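PDB 4JX2: DUF5624 domain-containing protein from Legionella pneumophila subsp. pneumophila, which is of unknown function but is a putative secreted protein that forms a two-fold symmetric pair in the crystal. Local coordinates for the interface of chains A and B. Numbering follows the deposited sequence. Chains: chain A/B, hypothetical protein.

Contact 1: the interface of chains A and B. Residues chain A 36, 40, 53-54, 56; chain B 140, 143-144, 147.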
loop_
_atom_site.group_PDB
_atom_site.type_symbol
_atom_site.label_atom_id
_atom_site.label_comp_id
_atom_site.label_asym_id
_atom_site.label_seq_id
_atom_site.Cartn_x
_atom_site.Cartn_y
_atom_site.Cartn_z
ATOM N N ASN A 36 19.630 -8.479 27.482
ATOM C CA ASN A 36 20.438 -9.652 27.142
ATOM C C ASN A 36 19.567 -10.721 26.462
ATOM O O ASN A 36 19.935 -11.190 25.383
ATOM C CB ASN A 36 21.157 -10.214 28.378
ATOM C CG ASN A 36 22.161 -9.260 28.991
ATOM O OD1 ASN A 36 22.467 -8.188 28.451
ATOM N ND2 ASN A 36 22.694 -9.626 30.140
ATOM N N ASP A 40 19.400 -11.891 22.292
ATOM C CA ASP A 40 19.706 -13.298 22.008
ATOM C C ASP A 40 19.006 -13.770 20.736
ATOM O O ASP A 40 19.508 -14.669 20.064
ATOM C CB ASP A 40 19.297 -14.210 23.186
ATOM C CG ASP A 40 20.232 -14.201 24.393
ATOM O OD1 ASP A 40 21.439 -13.899 24.221
ATOM O OD2 ASP A 40 19.768 -14.508 25.490
ATOM N N LYS A 53 28.219 -9.528 19.185
ATOM C CA LYS A 53 27.215 -10.565 19.358
ATOM C C LYS A 53 26.741 -11.180 18.064
ATOM O O LYS A 53 26.543 -10.474 17.072
ATOM C CB LYS A 53 25.977 -10.055 20.116
ATOM C CG LYS A 53 25.398 -11.193 20.961
ATOM C CD LYS A 53 23.991 -11.025 21.374
ATOM C CE LYS A 53 23.384 -12.391 21.611
ATOM N NZ LYS A 53 23.893 -13.073 22.818
ATOM N N ILE A 54 26.511 -12.501 18.103
ATOM C CA ILE A 54 25.903 -13.261 17.024
ATOM C C ILE A 54 24.635 -13.860 17.632
ATOM O O ILE A 54 24.715 -14.741 18.481
ATOM C CB ILE A 54 26.832 -14.287 16.324
ATOM C CG1 ILE A 54 27.940 -13.561 15.537
ATOM C CG2 ILE A 54 26.024 -15.170 15.362
ATOM C CD1 ILE A 54 29.209 -13.508 16.200
ATOM N N ILE A 56 20.509 -15.515 17.467
ATOM C CA ILE A 56 19.925 -16.723 16.895
ATOM C C ILE A 56 19.501 -16.484 15.400
ATOM O O ILE A 56 19.786 -17.345 14.551
ATOM C CB ILE A 56 18.816 -17.265 17.834
ATOM C CG1 ILE A 56 19.487 -17.909 19.086
ATOM C CG2 ILE A 56 17.927 -18.279 17.126
ATOM C CD1 ILE A 56 18.653 -18.021 20.353
ATOM N N GLN B 140 24.213 -21.563 21.357
ATOM C CA GLN B 140 23.185 -20.503 21.371
ATOM C C GLN B 140 22.103 -20.810 22.417
ATOM O O GLN B 140 21.714 -19.911 23.167
ATOM C CB GLN B 140 22.550 -20.320 19.986
ATOM C CG GLN B 140 23.476 -19.685 18.948
ATOM C CD GLN B 140 23.680 -18.191 19.038
ATOM O OE1 GLN B 140 23.298 -17.514 19.989
ATOM N NE2 GLN B 140 24.342 -17.650 18.045
ATOM N N ASN B 143 23.367 -20.305 26.099
ATOM C CA ASN B 143 23.377 -18.891 26.440
ATOM C C ASN B 143 21.955 -18.388 26.663
ATOM O O ASN B 143 21.713 -17.645 27.622
ATOM C CB ASN B 143 24.072 -18.110 25.341
ATOM C CG ASN B 143 24.120 -16.657 25.629
ATOM O OD1 ASN B 143 24.919 -16.190 26.443
ATOM N ND2 ASN B 143 23.230 -15.924 24.985
ATOM N N LEU B 144 21.015 -18.810 25.780
ATOM C CA LEU B 144 19.608 -18.476 25.879
ATOM C C LEU B 144 19.074 -18.940 27.258
ATOM O O LEU B 144 18.455 -18.143 27.958
ATOM C CB LEU B 144 18.831 -19.106 24.702
ATOM C CG LEU B 144 17.331 -18.755 24.605
ATOM C CD1 LEU B 144 17.121 -17.257 24.512
ATOM C CD2 LEU B 144 16.684 -19.446 23.432
ATOM N N ASP B 147 20.535 -16.733 30.111
ATOM C CA ASP B 147 19.918 -15.411 30.116
ATOM C C ASP B 147 18.459 -15.449 30.646
ATOM O O ASP B 147 18.030 -14.492 31.307
ATOM C CB ASP B 147 20.043 -14.754 28.721
ATOM C CG ASP B 147 21.487 -14.356 28.348
ATOM O OD1 ASP B 147 22.323 -14.118 29.278
ATOM O OD2 ASP B 147 21.775 -14.245 27.153
HETATM O O HOH W 1 22.195 -15.524 21.118
#
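The C-terminal end of helix 32-41 of A, with A:Asp40, and the loop into helix 56-66, with the backbone carbonyl of A:Ile54, lie against one face of helix 136-155 of B, lined by the adjacent B:Asn143 and B:Leu144, with B:Gln140 and B:Asp147 about a turn to either side. B:Asn143 is thrown forward with CG anti to its backbone N (chi1 -180°), and its ND2 donates to A:Asp40 OD1 at 2.8 Å. The acceptor lies close to the amide plane, but the donor stands 51° above the carboxylate plane, and the bond is well bent. A:Lys53, from the same chain as A:Asp40, brings NZ to within 2.9 Å of that OD1 in a salt bridge nearly along the C-O axis, so two donors grip one oxygen. B:Asp147 sets its carboxylate almost coplanar with that of A:Asp40; their close approach is doubtful at this resolution. Further along, the amide of B:Gln140 gives NE2 to A:Ile54 O at 3.0 Å, nearly straight at 166° and from above the carbonyl plane. Its OE1 meets a water that also touches A:Asp40 O. Below the polar row, A:Ile56 CD1 and B:Leu144 CD2 cross at 3.9 Å. If the pair forms in solution, the patch would fasten the N-terminal helices of one copy to a long helix of the other, through polar groups backed by a small apolar contact.

Contact 2: the interface of chains A and B. Residues chain A 124-125, 128, 205; chain B 331, 334-335, 338.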
loop_
_atom_site.group_PDB
_atom_site.type_symbol
_atom_site.label_atom_id
_atom_site.label_comp_id
_atom_site.label_asym_id
_atom_site.label_seq_id
_atom_site.Cartn_x
_atom_site.Cartn_y
_atom_site.Cartn_z
HETATM N N MSE A 124 -16.143 17.586 -15.647
HETATM C CA MSE A 124 -16.727 17.094 -14.380
HETATM C C MSE A 124 -16.318 18.011 -13.212
HETATM O O MSE A 124 -17.162 18.429 -12.414
HETATM C CB MSE A 124 -16.289 15.655 -14.090
HETATM C CG MSE A 124 -16.924 14.627 -14.983
HETATM SE SE MSE A 124 -15.992 12.906 -14.790
HETATM C CE MSE A 124 -16.090 12.284 -16.649
ATOM N N TYR A 125 -15.021 18.366 -13.172
ATOM C CA TYR A 125 -14.421 19.254 -12.182
ATOM C C TYR A 125 -15.037 20.635 -12.273
ATOM O O TYR A 125 -15.336 21.226 -11.234
ATOM C CB TYR A 125 -12.894 19.325 -12.374
ATOM C CG TYR A 125 -12.086 18.200 -11.747
ATOM C CD1 TYR A 125 -12.555 16.886 -11.745
ATOM C CD2 TYR A 125 -10.813 18.434 -11.239
ATOM C CE1 TYR A 125 -11.802 15.844 -11.202
ATOM C CE2 TYR A 125 -10.042 17.394 -10.710
ATOM C CZ TYR A 125 -10.552 16.104 -10.673
ATOM O OH TYR A 125 -9.812 15.081 -10.139
ATOM N N LYS A 128 -18.426 20.754 -10.611
ATOM C CA LYS A 128 -18.279 20.821 -9.143
ATOM C C LYS A 128 -17.895 22.257 -8.703
ATOM O O LYS A 128 -18.490 22.772 -7.739
ATOM C CB LYS A 128 -17.268 19.797 -8.610
ATOM C CG LYS A 128 -17.198 19.782 -7.073
ATOM C CD LYS A 128 -18.022 18.689 -6.445
ATOM C CE LYS A 128 -19.281 19.201 -5.830
ATOM N NZ LYS A 128 -20.130 18.080 -5.352
HETATM N N MSE A 205 -23.660 18.499 -12.887
HETATM C CA MSE A 205 -23.260 17.087 -12.933
HETATM C C MSE A 205 -24.177 16.274 -13.857
HETATM O O MSE A 205 -23.694 15.582 -14.752
HETATM C CB MSE A 205 -23.260 16.451 -11.520
HETATM C CG MSE A 205 -22.248 17.036 -10.540
HETATM SE SE MSE A 205 -20.410 16.583 -10.953
HETATM C CE MSE A 205 -19.748 16.707 -9.163
ATOM N N ASN B 331 -12.825 14.445 -3.198
ATOM C CA ASN B 331 -13.575 15.079 -4.274
ATOM C C ASN B 331 -13.836 14.132 -5.430
ATOM O O ASN B 331 -14.957 14.114 -5.934
ATOM C CB ASN B 331 -12.876 16.332 -4.775
ATOM C CG ASN B 331 -13.427 17.598 -4.172
ATOM O OD1 ASN B 331 -12.680 18.353 -3.553
ATOM N ND2 ASN B 331 -14.741 17.876 -4.367
ATOM N N ILE B 334 -16.742 11.795 -4.819
ATOM C CA ILE B 334 -18.011 12.507 -4.940
ATOM C C ILE B 334 -18.324 12.764 -6.420
ATOM O O ILE B 334 -19.443 12.483 -6.862
ATOM C CB ILE B 334 -17.975 13.818 -4.106
ATOM C CG1 ILE B 334 -17.773 13.540 -2.601
ATOM C CG2 ILE B 334 -19.230 14.669 -4.341
ATOM C CD1 ILE B 334 -17.303 14.813 -1.788
ATOM N N ILE B 335 -17.347 13.298 -7.179
ATOM C CA ILE B 335 -17.552 13.666 -8.586
ATOM C C ILE B 335 -17.929 12.436 -9.423
ATOM O O ILE B 335 -18.928 12.495 -10.134
ATOM C CB ILE B 335 -16.350 14.457 -9.173
ATOM C CG1 ILE B 335 -16.240 15.856 -8.482
ATOM C CG2 ILE B 335 -16.495 14.608 -10.693
ATOM C CD1 ILE B 335 -14.908 16.498 -8.547
ATOM N N GLU B 338 -21.545 11.397 -8.408
ATOM C CA GLU B 338 -22.553 12.398 -8.773
ATOM C C GLU B 338 -22.703 12.537 -10.290
ATOM O O GLU B 338 -23.820 12.816 -10.755
ATOM C CB GLU B 338 -22.212 13.773 -8.180
ATOM C CG GLU B 338 -22.457 13.900 -6.687
ATOM C CD GLU B 338 -22.279 15.287 -6.091
ATOM O OE1 GLU B 338 -22.036 16.255 -6.849
ATOM O OE2 GLU B 338 -22.408 15.407 -4.851
#
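B:Ile335 of helix 315-339 packs into a groove between A:Met124, A:Tyr125 and A:Lys128 of helix 119-131 and A:Met205 at the start of helix 205-213, a helix-to-helix contact in this DUF5624 family protein. Apolar packing comes first. The CG2 branch of B:Ile335 reaches A:Met124 CB at 3.6 Å, while its other branch ends with CD1 4.0 Å from A:Tyr125 CD1, above the ring plane near the CD1-CE1 rim. From the other side of the isoleucine, A:Met205, a selenomethionine, enters at about a right angle. It is bent at chi2 (-71°), and that bend carries its methyl CE to 3.7 Å from B:Ile335 CG1. The same methyl lies 4.0 Å from B:Glu338 CB, so it touches two side chains about one turn apart. A:Lys128 belongs to both kinds of contact: its CD passes B:Ile335 CG1 at 3.9 Å, and the chain, bent at chi2 and chi3, runs on over the isoleucine.

The charged contact lies at its end. A:Lys128 NZ forms a salt bridge and hydrogen bond with B:Glu338 OE1 at 3.0 Å, approaching 36° out of the carboxylate plane. The glutamate, extended beyond CG, meets the lysine at about a right angle. B:Ile334 CG2 sits 3.7 Å from A:Lys128 NZ, an apolar neighbour beside the ion pair.

Contact 3: the interface of chains A and B. Residues chain A 59-60, 63, 66; chain B 129, 132, 134, 136.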
loop_
_atom_site.group_PDB
_atom_site.type_symbol
_atom_site.label_atom_id
_atom_site.label_comp_id
_atom_site.label_asym_id
_atom_site.label_seq_id
_atom_site.Cartn_x
_atom_site.Cartn_y
_atom_site.Cartn_z
ATOM N N THR A 59 22.666 -16.672 13.253
ATOM C CA THR A 59 23.101 -18.067 13.158
ATOM C C THR A 59 22.242 -18.790 12.115
ATOM O O THR A 59 22.803 -19.487 11.266
ATOM C CB THR A 59 23.042 -18.735 14.527
ATOM O OG1 THR A 59 23.827 -17.952 15.422
ATOM C CG2 THR A 59 23.529 -20.181 14.502
ATOM N N LEU A 60 20.899 -18.600 12.153
ATOM C CA LEU A 60 20.000 -19.204 11.161
ATOM C C LEU A 60 20.399 -18.768 9.768
ATOM O O LEU A 60 20.540 -19.607 8.882
ATOM C CB LEU A 60 18.521 -18.858 11.411
ATOM C CG LEU A 60 17.543 -19.402 10.364
ATOM C CD1 LEU A 60 17.477 -20.904 10.417
ATOM C CD2 LEU A 60 16.171 -18.819 10.539
ATOM N N SER A 63 23.826 -20.464 8.873
ATOM C CA SER A 63 23.620 -21.913 8.666
ATOM C C SER A 63 22.906 -22.241 7.351
ATOM O O SER A 63 23.171 -23.285 6.753
ATOM C CB SER A 63 22.835 -22.518 9.834
ATOM O OG SER A 63 21.427 -22.374 9.747
ATOM N N LYS A 66 25.287 -22.096 4.238
ATOM C CA LYS A 66 26.106 -23.303 4.054
ATOM C C LYS A 66 25.311 -24.304 3.195
ATOM O O LYS A 66 25.876 -24.965 2.317
ATOM C CB LYS A 66 26.503 -23.929 5.407
ATOM C CG LYS A 66 27.302 -23.031 6.347
ATOM C CD LYS A 66 27.014 -23.421 7.805
ATOM C CE LYS A 66 27.879 -22.731 8.830
ATOM N NZ LYS A 66 28.317 -23.680 9.891
ATOM N N ILE B 129 18.376 -24.532 12.736
ATOM C CA ILE B 129 19.854 -24.507 12.765
ATOM C C ILE B 129 20.383 -25.949 12.953
ATOM O O ILE B 129 21.328 -26.336 12.262
ATOM C CB ILE B 129 20.403 -23.533 13.862
ATOM C CG1 ILE B 129 19.985 -22.078 13.580
ATOM C CG2 ILE B 129 21.933 -23.630 13.999
ATOM C CD1 ILE B 129 19.868 -21.195 14.820
ATOM N N ASN B 132 19.878 -27.977 9.673
ATOM C CA ASN B 132 20.915 -27.571 8.711
ATOM C C ASN B 132 22.309 -28.112 9.081
ATOM O O ASN B 132 23.281 -27.820 8.377
ATOM C CB ASN B 132 20.990 -26.040 8.591
ATOM C CG ASN B 132 19.731 -25.366 8.131
ATOM O OD1 ASN B 132 18.873 -25.946 7.451
ATOM N ND2 ASN B 132 19.611 -24.098 8.480
ATOM N N ASP B 134 24.188 -27.343 11.744
ATOM C CA ASP B 134 25.043 -26.352 12.384
ATOM C C ASP B 134 24.979 -26.564 13.914
ATOM O O ASP B 134 23.935 -26.362 14.549
ATOM C CB ASP B 134 24.658 -24.920 11.965
ATOM C CG ASP B 134 25.555 -23.802 12.484
ATOM O OD1 ASP B 134 26.358 -24.058 13.405
ATOM O OD2 ASP B 134 25.437 -22.662 11.982
ATOM N N SER B 136 26.219 -24.829 16.242
ATOM C CA SER B 136 26.084 -23.570 16.983
ATOM C C SER B 136 24.754 -23.478 17.720
ATOM O O SER B 136 24.617 -22.608 18.572
ATOM C CB SER B 136 26.225 -22.369 16.052
ATOM O OG SER B 136 27.478 -22.374 15.391
#
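A:Ser63 holds its hydroxyl between its own backbone N and carbonyl carbon (chi1 83°), which turns OG towards B:Asn132, whose CG is anti to its carbonyl carbon (chi1 -60°) and brings the amide to meet it. B:Asn132 ND2 donates to A:Ser63 OG at 2.8 Å, a fairly straight bond with the serine oxygen lying in the amide plane. Within its own chain, A:Ser63 OG donates to A:Leu60 O, one turn back along helix 56-66, at 3.0 Å. OG is thus held from both sides, as donor to its own helix and acceptor from the other chain, and its rotation is fixed.

On the other side of the serine, B:Asp134 lays its CB against A:Ser63 CB at 3.7 Å, and its carboxylate turns on towards A:Lys66. That salt bridge is long, with A:Lys66 NZ 3.7 Å from B:Asp134 OD2, and the two side chains cross at about a right angle; it probably steers more than it grips. The carboxylate is positioned from behind by B:Ser136, which opens helix 136-155. Its backbone N and its OG both donate to B:Asp134 OD1, a capping-like arrangement that probably holds the carboxylate with OD2 towards chain A.

Apolar contact completes the patch. B:Ile129, near the end of helix 119-131, runs CG1 up to the backbone of A:Leu60, at 3.8 Å from its CA. A:Thr59 has its methyl CG2 wedged between B:Ile129 CD1 and B:Ser136 CB, 3.8 Å from each.

Contact 4: the interface of chains A and B. Residues chain A 107, 112, 162, 166; chain B 28, 30-31.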
loop_
_atom_site.group_PDB
_atom_site.type_symbol
_atom_site.label_atom_id
_atom_site.label_comp_id
_atom_site.label_asym_id
_atom_site.label_seq_id
_atom_site.Cartn_x
_atom_site.Cartn_y
_atom_site.Cartn_z
ATOM N N ASN A 107 7.210 13.172 -26.260
ATOM C CA ASN A 107 6.861 13.080 -27.677
ATOM C C ASN A 107 6.602 11.636 -28.100
ATOM O O ASN A 107 7.192 11.141 -29.063
ATOM C CB ASN A 107 7.983 13.720 -28.526
ATOM C CG ASN A 107 8.578 14.963 -27.915
ATOM O OD1 ASN A 107 7.940 16.001 -27.838
ATOM N ND2 ASN A 107 9.771 14.853 -27.367
ATOM N N GLU A 112 -0.441 13.953 -25.973
ATOM C CA GLU A 112 -1.440 14.126 -27.029
ATOM C C GLU A 112 -2.742 13.396 -26.694
ATOM O O GLU A 112 -3.798 14.034 -26.618
ATOM C CB GLU A 112 -0.894 13.640 -28.387
ATOM C CG GLU A 112 0.310 14.413 -28.909
ATOM C CD GLU A 112 1.694 13.938 -28.496
ATOM O OE1 GLU A 112 1.850 13.403 -27.375
ATOM O OE2 GLU A 112 2.645 14.155 -29.282
ATOM N N TRP A 162 0.985 15.311 -36.983
ATOM C CA TRP A 162 1.676 14.838 -35.787
ATOM C C TRP A 162 1.606 13.290 -35.661
ATOM O O TRP A 162 2.603 12.661 -35.291
ATOM C CB TRP A 162 1.112 15.537 -34.528
ATOM C CG TRP A 162 -0.271 15.088 -34.143
ATOM C CD1 TRP A 162 -1.452 15.550 -34.646
ATOM C CD2 TRP A 162 -0.607 14.025 -33.238
ATOM N NE1 TRP A 162 -2.504 14.846 -34.107
ATOM C CE2 TRP A 162 -2.013 13.893 -33.250
ATOM C CE3 TRP A 162 0.148 13.148 -32.440
ATOM C CZ2 TRP A 162 -2.687 12.959 -32.447
ATOM C CZ3 TRP A 162 -0.518 12.187 -31.685
ATOM C CH2 TRP A 162 -1.919 12.123 -31.665
ATOM N N VAL A 166 4.894 10.851 -34.974
ATOM C CA VAL A 166 5.098 10.184 -33.685
ATOM C C VAL A 166 5.507 8.714 -33.930
ATOM O O VAL A 166 4.962 8.066 -34.829
ATOM C CB VAL A 166 3.821 10.305 -32.778
ATOM C CG1 VAL A 166 2.609 9.575 -33.372
ATOM C CG2 VAL A 166 4.094 9.871 -31.347
ATOM N N TYR B 28 10.713 14.203 -33.937
ATOM C CA TYR B 28 9.332 14.516 -33.547
ATOM C C TYR B 28 9.265 15.253 -32.221
ATOM O O TYR B 28 9.936 14.877 -31.256
ATOM C CB TYR B 28 8.433 13.265 -33.466
ATOM C CG TYR B 28 7.012 13.570 -33.011
ATOM C CD1 TYR B 28 6.107 14.205 -33.857
ATOM C CD2 TYR B 28 6.587 13.258 -31.719
ATOM C CE1 TYR B 28 4.808 14.499 -33.444
ATOM C CE2 TYR B 28 5.299 13.576 -31.283
ATOM C CZ TYR B 28 4.412 14.197 -32.151
ATOM O OH TYR B 28 3.137 14.500 -31.735
ATOM N N THR B 30 6.135 16.967 -29.685
ATOM C CA THR B 30 4.729 17.148 -29.344
ATOM C C THR B 30 4.317 18.622 -29.599
ATOM O O THR B 30 4.926 19.538 -29.016
ATOM C CB THR B 30 4.470 16.738 -27.874
ATOM O OG1 THR B 30 4.535 15.322 -27.776
ATOM C CG2 THR B 30 3.123 17.214 -27.356
ATOM N N PRO B 31 3.280 18.841 -30.460
ATOM C CA PRO B 31 2.773 20.206 -30.679
ATOM C C PRO B 31 2.384 20.898 -29.372
ATOM O O PRO B 31 1.810 20.271 -28.481
ATOM C CB PRO B 31 1.536 19.988 -31.560
ATOM C CG PRO B 31 1.761 18.672 -32.225
ATOM C CD PRO B 31 2.472 17.843 -31.200
#
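B:Tyr28 and B:Thr30 both aim their hydroxyls at A:Glu112, where one carboxylate oxygen, OE2, accepts from the two of them. The phenol OH of B:Tyr28 donates to A:Glu112 OE2 at 2.5 Å, using its anti lone pair, with ring and carboxylate nearly coplanar (11° apart). B:Thr30 OG1 donates to A:Glu112 OE2 at 2.7 Å but from above the carboxylate plane, 46° out of it, so the donors take different directions round the oxygen. Nearby, B:Thr30 gives its backbone N to A:Asn107 OD1 at 2.8 Å in an almost straight bond, pinning the backbone beside the two hydroxyl-bearing residues.

The next layer holds the ring in place. A:Val166 sets CA over the centre of one face of B:Tyr28, 3.9 Å from the centroid in a CH-pi contact. At the ring's edge, A:Asn107 CB comes to 3.5 Å from B:Tyr28 CD2, and A:Trp162 CB lies in plane at the phenol end, its indole CE3 3.4 Å from B:Tyr28 OH. A:Trp162 CB also touches B:Pro31 CG at 3.9 Å, backing both tyrosine and proline. The site anchors the N-terminal segment of one chain in a pocket of the other, and may tie the copies together if the pair is the biological unit.

Contacts 1 and 3 are neighbours, about 14 Å between their C-alpha centres, and share helix 56-66 of A and helix 136-155 of B. Contacts 2 and 4 lie about 31 Å apart at the opposite end of the pair, some 60 Å or more from contacts 1 and 3. Because the interface is two-fold symmetric, the ends are related: the residues of contact 4 in B directly precede helix 32-41, whose A copy makes contact 1, and helix 119-131 serves contacts 2 and 3. Each chain's N-terminal stretch therefore reaches across onto its partner, an embrace suggesting a stable dimer, though the crystal alone does not prove it.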